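Local structure of protein gp18 (Listeria monocytogenes EGD-e, 3GS9) at residues Gly66-Leu74 and Asp86-Thr95. The protein is a prophage tail protein that probably forms part of a phage tail and may be related to tail-associated endopeptidases. Sequence-based numbering, arbitrary orientation.
Sequences GQEFVVKQL and DIRAPHIYYT
Backbone bonds join Q73 and R88 in both directions: R88 N donates to Q73 O (3.0 Å), while R88 O accepts from both Q73 N and K72 N. Two successive residues facing one make a classic beta bulge. Beyond it, V70 N donates to P90 O (3.0 Å), and I92 N gives its hydrogen to E68 O (2.9 Å). P90 suits the place between because V70 O lies against its ring CD, where no backbone N-H is available to bond.

The imidazole of H91 is gripped at both nitrogens, which fixes its rotation. The N-H of NE2 points at an in-plane lone pair of Q67 OE1 (2.8 Å). Amide and ring are nearly coplanar, only 11° apart. On the other nitrogen, ND1 accepts from Y93 N at the start of the 3-10 turn. Q67 bends at chi2 (-68°) to bring its amide to the ring, and D168 and N169 hold its other bonds.

Strands 67-74 and 83-90 pair as a beta hairpin within the antiparallel sheet of the prophage tail N-terminal domain, a member of the phage-barrel clan, and residues 92-95 continue as a 3-10 turn. At Q73 and L74 a second subunit adds a strand, continuing the sheet across the interface.

H91 also turns an edge to the face of F69 in a T-shaped pair (planes at 86°), and W37 stacks on H91. Apolar contacts complete the contact: F69 CB rests on A89 CB (3.7 Å), small enough to admit it, while branched L74 and I87 meet through CD1 and CG1. V70 CG2 presses on I92 CD1 at 3.4 Å, tight for two methyls. K72 lays CG over P90 CD, and its NZ ammonium makes a salt bridge with E59 and a hydrogen bond to T203 O of the second subunit.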
loop_
_atom_site.group_PDB
_atom_site.type_symbol
_atom_site.label_atom_id
_atom_site.label_comp_id
_atom_site.label_asym_id
_atom_site.label_seq_id
_atom_site.Cartn_x
_atom_site.Cartn_y
_atom_site.Cartn_z
ATOM N N GLY A 66 31.477 -0.384 -20.322
ATOM C CA GLY A 66 32.230 -1.189 -19.380
ATOM C C GLY A 66 31.375 -1.885 -18.344
ATOM O O GLY A 66 31.922 -2.593 -17.485
ATOM N N GLN A 67 30.049 -1.725 -18.425
ATOM C CA GLN A 67 29.142 -2.387 -17.499
ATOM C C GLN A 67 28.182 -3.296 -18.226
ATOM O O GLN A 67 27.842 -3.034 -19.369
ATOM C CB GLN A 67 28.356 -1.356 -16.703
ATOM C CG GLN A 67 29.270 -0.431 -15.892
ATOM C CD GLN A 67 29.959 -1.165 -14.766
ATOM O OE1 GLN A 67 29.326 -1.899 -13.995
ATOM N NE2 GLN A 67 31.267 -1.001 -14.676
ATOM N N GLU A 68 27.732 -4.337 -17.529
ATOM C CA GLU A 68 26.827 -5.357 -18.092
ATOM C C GLU A 68 25.404 -5.178 -17.555
ATOM O O GLU A 68 25.215 -5.040 -16.349
ATOM C CB GLU A 68 27.307 -6.757 -17.711
ATOM C CG GLU A 68 26.540 -7.892 -18.348
ATOM C CD GLU A 68 27.063 -9.279 -17.935
ATOM O OE1 GLU A 68 28.125 -9.334 -17.276
ATOM O OE2 GLU A 68 26.454 -10.304 -18.296
ATOM N N PHE A 69 24.442 -5.206 -18.469
ATOM C CA PHE A 69 22.993 -5.074 -18.178
ATOM C C PHE A 69 22.321 -6.266 -18.808
ATOM O O PHE A 69 22.750 -6.736 -19.883
ATOM C CB PHE A 69 22.430 -3.784 -18.754
ATOM C CG PHE A 69 23.117 -2.534 -18.252
ATOM C CD1 PHE A 69 24.295 -2.062 -18.859
ATOM C CD2 PHE A 69 22.588 -1.836 -17.161
ATOM C CE1 PHE A 69 24.929 -0.925 -18.397
ATOM C CE2 PHE A 69 23.195 -0.716 -16.674
ATOM C CZ PHE A 69 24.385 -0.250 -17.262
ATOM N N VAL A 70 21.299 -6.791 -18.154
ATOM C CA VAL A 70 20.654 -8.018 -18.579
ATOM C C VAL A 70 19.190 -7.761 -18.923
ATOM O O VAL A 70 18.469 -7.138 -18.135
ATOM C CB VAL A 70 20.737 -9.031 -17.429
ATOM C CG1 VAL A 70 20.060 -10.331 -17.822
ATOM C CG2 VAL A 70 22.195 -9.247 -17.109
ATOM N N VAL A 71 18.773 -8.215 -20.102
ATOM C CA VAL A 71 17.397 -7.976 -20.567
ATOM C C VAL A 71 16.411 -8.780 -19.696
ATOM O O VAL A 71 16.485 -9.999 -19.670
ATOM C CB VAL A 71 17.262 -8.380 -22.039
ATOM C CG1 VAL A 71 15.814 -8.305 -22.491
ATOM C CG2 VAL A 71 18.243 -7.557 -22.917
ATOM N N LYS A 72 15.539 -8.075 -18.948
ATOM C CA LYS A 72 14.473 -8.681 -18.147
ATOM C C LYS A 72 13.056 -8.350 -18.632
ATOM O O LYS A 72 12.136 -9.136 -18.412
ATOM C CB LYS A 72 14.595 -8.240 -16.686
ATOM C CG LYS A 72 15.828 -8.754 -15.941
ATOM C CD LYS A 72 15.782 -10.249 -15.942
ATOM C CE LYS A 72 16.547 -10.888 -14.856
ATOM N NZ LYS A 72 16.080 -12.326 -14.718
ATOM N N GLN A 73 12.872 -7.173 -19.244
ATOM C CA GLN A 73 11.628 -6.820 -19.882
ATOM C C GLN A 73 11.882 -6.519 -21.343
ATOM O O GLN A 73 12.915 -5.948 -21.682
ATOM C CB GLN A 73 10.987 -5.642 -19.197
ATOM C CG GLN A 73 10.486 -6.001 -17.833
ATOM C CD GLN A 73 10.054 -4.803 -17.028
ATOM O OE1 GLN A 73 10.884 -3.959 -16.637
ATOM N NE2 GLN A 73 8.755 -4.755 -16.695
ATOM N N LEU A 74 10.949 -6.945 -22.190
ATOM C CA LEU A 74 11.062 -6.852 -23.641
ATOM C C LEU A 74 9.671 -6.924 -24.255
ATOM O O LEU A 74 8.876 -7.851 -23.973
ATOM C CB LEU A 74 11.912 -8.007 -24.170
ATOM C CG LEU A 74 12.326 -8.124 -25.646
ATOM C CD1 LEU A 74 13.271 -7.006 -26.007
ATOM C CD2 LEU A 74 12.997 -9.455 -25.921
ATOM N N ASP A 86 11.212 -3.003 -27.308
ATOM C CA ASP A 86 11.608 -2.037 -26.301
ATOM C C ASP A 86 12.208 -2.878 -25.182
ATOM O O ASP A 86 11.536 -3.768 -24.648
ATOM C CB ASP A 86 10.416 -1.234 -25.794
ATOM C CG ASP A 86 9.828 -0.309 -26.876
ATOM O OD1 ASP A 86 10.287 -0.379 -28.041
ATOM O OD2 ASP A 86 8.899 0.479 -26.558
ATOM N N ILE A 87 13.480 -2.624 -24.894
ATOM C CA ILE A 87 14.256 -3.390 -23.906
ATOM C C ILE A 87 14.358 -2.601 -22.609
ATOM O O ILE A 87 14.596 -1.395 -22.633
ATOM C CB ILE A 87 15.725 -3.639 -24.409
ATOM C CG1 ILE A 87 15.752 -4.661 -25.541
ATOM C CG2 ILE A 87 16.649 -4.106 -23.250
ATOM C CD1 ILE A 87 15.256 -4.122 -26.870
ATOM N N ARG A 88 14.213 -3.283 -21.486
ATOM C CA ARG A 88 14.612 -2.741 -20.224
ATOM C C ARG A 88 15.547 -3.767 -19.580
ATOM O O ARG A 88 15.173 -4.915 -19.384
ATOM C CB ARG A 88 13.397 -2.431 -19.344
ATOM C CG ARG A 88 12.629 -1.178 -19.782
ATOM C CD ARG A 88 11.508 -0.809 -18.810
ATOM N NE ARG A 88 12.030 -0.472 -17.485
ATOM C CZ ARG A 88 12.529 0.710 -17.125
ATOM N NH1 ARG A 88 12.603 1.718 -17.990
ATOM N NH2 ARG A 88 12.973 0.881 -15.884
ATOM N N ALA A 89 16.765 -3.327 -19.278
ATOM C CA ALA A 89 17.853 -4.189 -18.822
ATOM C C ALA A 89 18.487 -3.634 -17.546
ATOM O O ALA A 89 19.302 -2.702 -17.607
ATOM C CB ALA A 89 18.938 -4.335 -19.934
ATOM N N PRO A 90 18.083 -4.171 -16.380
ATOM C CA PRO A 90 18.775 -3.863 -15.115
ATOM C C PRO A 90 20.244 -4.298 -15.092
ATOM O O PRO A 90 20.613 -5.323 -15.675
ATOM C CB PRO A 90 18.010 -4.699 -14.082
ATOM C CG PRO A 90 16.634 -4.840 -14.706
ATOM C CD PRO A 90 16.912 -5.043 -16.165
ATOM N N HIS A 91 21.054 -3.485 -14.445
ATOM C CA HIS A 91 22.462 -3.792 -14.241
ATOM C C HIS A 91 22.652 -5.206 -13.646
ATOM O O HIS A 91 21.851 -5.669 -12.858
ATOM C CB HIS A 91 23.072 -2.730 -13.358
ATOM C CG HIS A 91 24.555 -2.848 -13.260
ATOM N ND1 HIS A 91 25.162 -3.602 -12.284
ATOM C CD2 HIS A 91 25.547 -2.368 -14.046
ATOM C CE1 HIS A 91 26.476 -3.544 -12.448
ATOM N NE2 HIS A 91 26.735 -2.798 -13.506
ATOM N N ILE A 92 23.735 -5.874 -14.044
ATOM C CA ILE A 92 24.049 -7.227 -13.574
ATOM C C ILE A 92 24.055 -7.390 -12.040
ATOM O O ILE A 92 23.747 -8.445 -11.529
ATOM C CB ILE A 92 25.413 -7.700 -14.194
ATOM C CG1 ILE A 92 25.567 -9.212 -14.036
ATOM C CG2 ILE A 92 26.570 -6.876 -13.681
ATOM C CD1 ILE A 92 24.660 -9.971 -14.922
ATOM N N TYR A 93 24.319 -6.298 -11.318
ATOM C CA TYR A 93 24.246 -6.322 -9.847
ATOM C C TYR A 93 22.944 -6.938 -9.367
ATOM O O TYR A 93 22.944 -7.768 -8.465
ATOM C CB TYR A 93 24.360 -4.915 -9.315
ATOM C CG TYR A 93 24.049 -4.789 -7.838
ATOM C CD1 TYR A 93 24.851 -5.426 -6.891
ATOM C CD2 TYR A 93 23.004 -4.001 -7.401
ATOM C CE1 TYR A 93 24.570 -5.329 -5.534
ATOM C CE2 TYR A 93 22.733 -3.866 -6.045
ATOM C CZ TYR A 93 23.535 -4.535 -5.121
ATOM O OH TYR A 93 23.278 -4.387 -3.773
ATOM N N TYR A 94 21.845 -6.535 -9.988
ATOM C CA TYR A 94 20.489 -6.943 -9.532
ATOM C C TYR A 94 20.197 -8.427 -9.691
ATOM O O TYR A 94 19.283 -8.964 -9.054
ATOM C CB TYR A 94 19.414 -6.078 -10.168
ATOM C CG TYR A 94 19.490 -4.704 -9.603
ATOM C CD1 TYR A 94 19.053 -4.455 -8.334
ATOM C CD2 TYR A 94 20.133 -3.690 -10.288
ATOM C CE1 TYR A 94 19.165 -3.206 -7.752
ATOM C CE2 TYR A 94 20.256 -2.410 -9.725
ATOM C CZ TYR A 94 19.766 -2.189 -8.457
ATOM O OH TYR A 94 19.850 -0.972 -7.842
ATOM N N THR A 95 21.021 -9.120 -10.498
ATOM C CA THR A 95 20.903 -10.571 -10.595
ATOM C C THR A 95 21.314 -11.334 -9.329
ATOM O O THR A 95 21.077 -12.516 -9.258
ATOM C CB THR A 95 21.666 -11.179 -11.833
ATOM O OG1 THR A 95 23.090 -11.100 -11.650
ATOM C CG2 THR A 95 21.210 -10.484 -13.131
#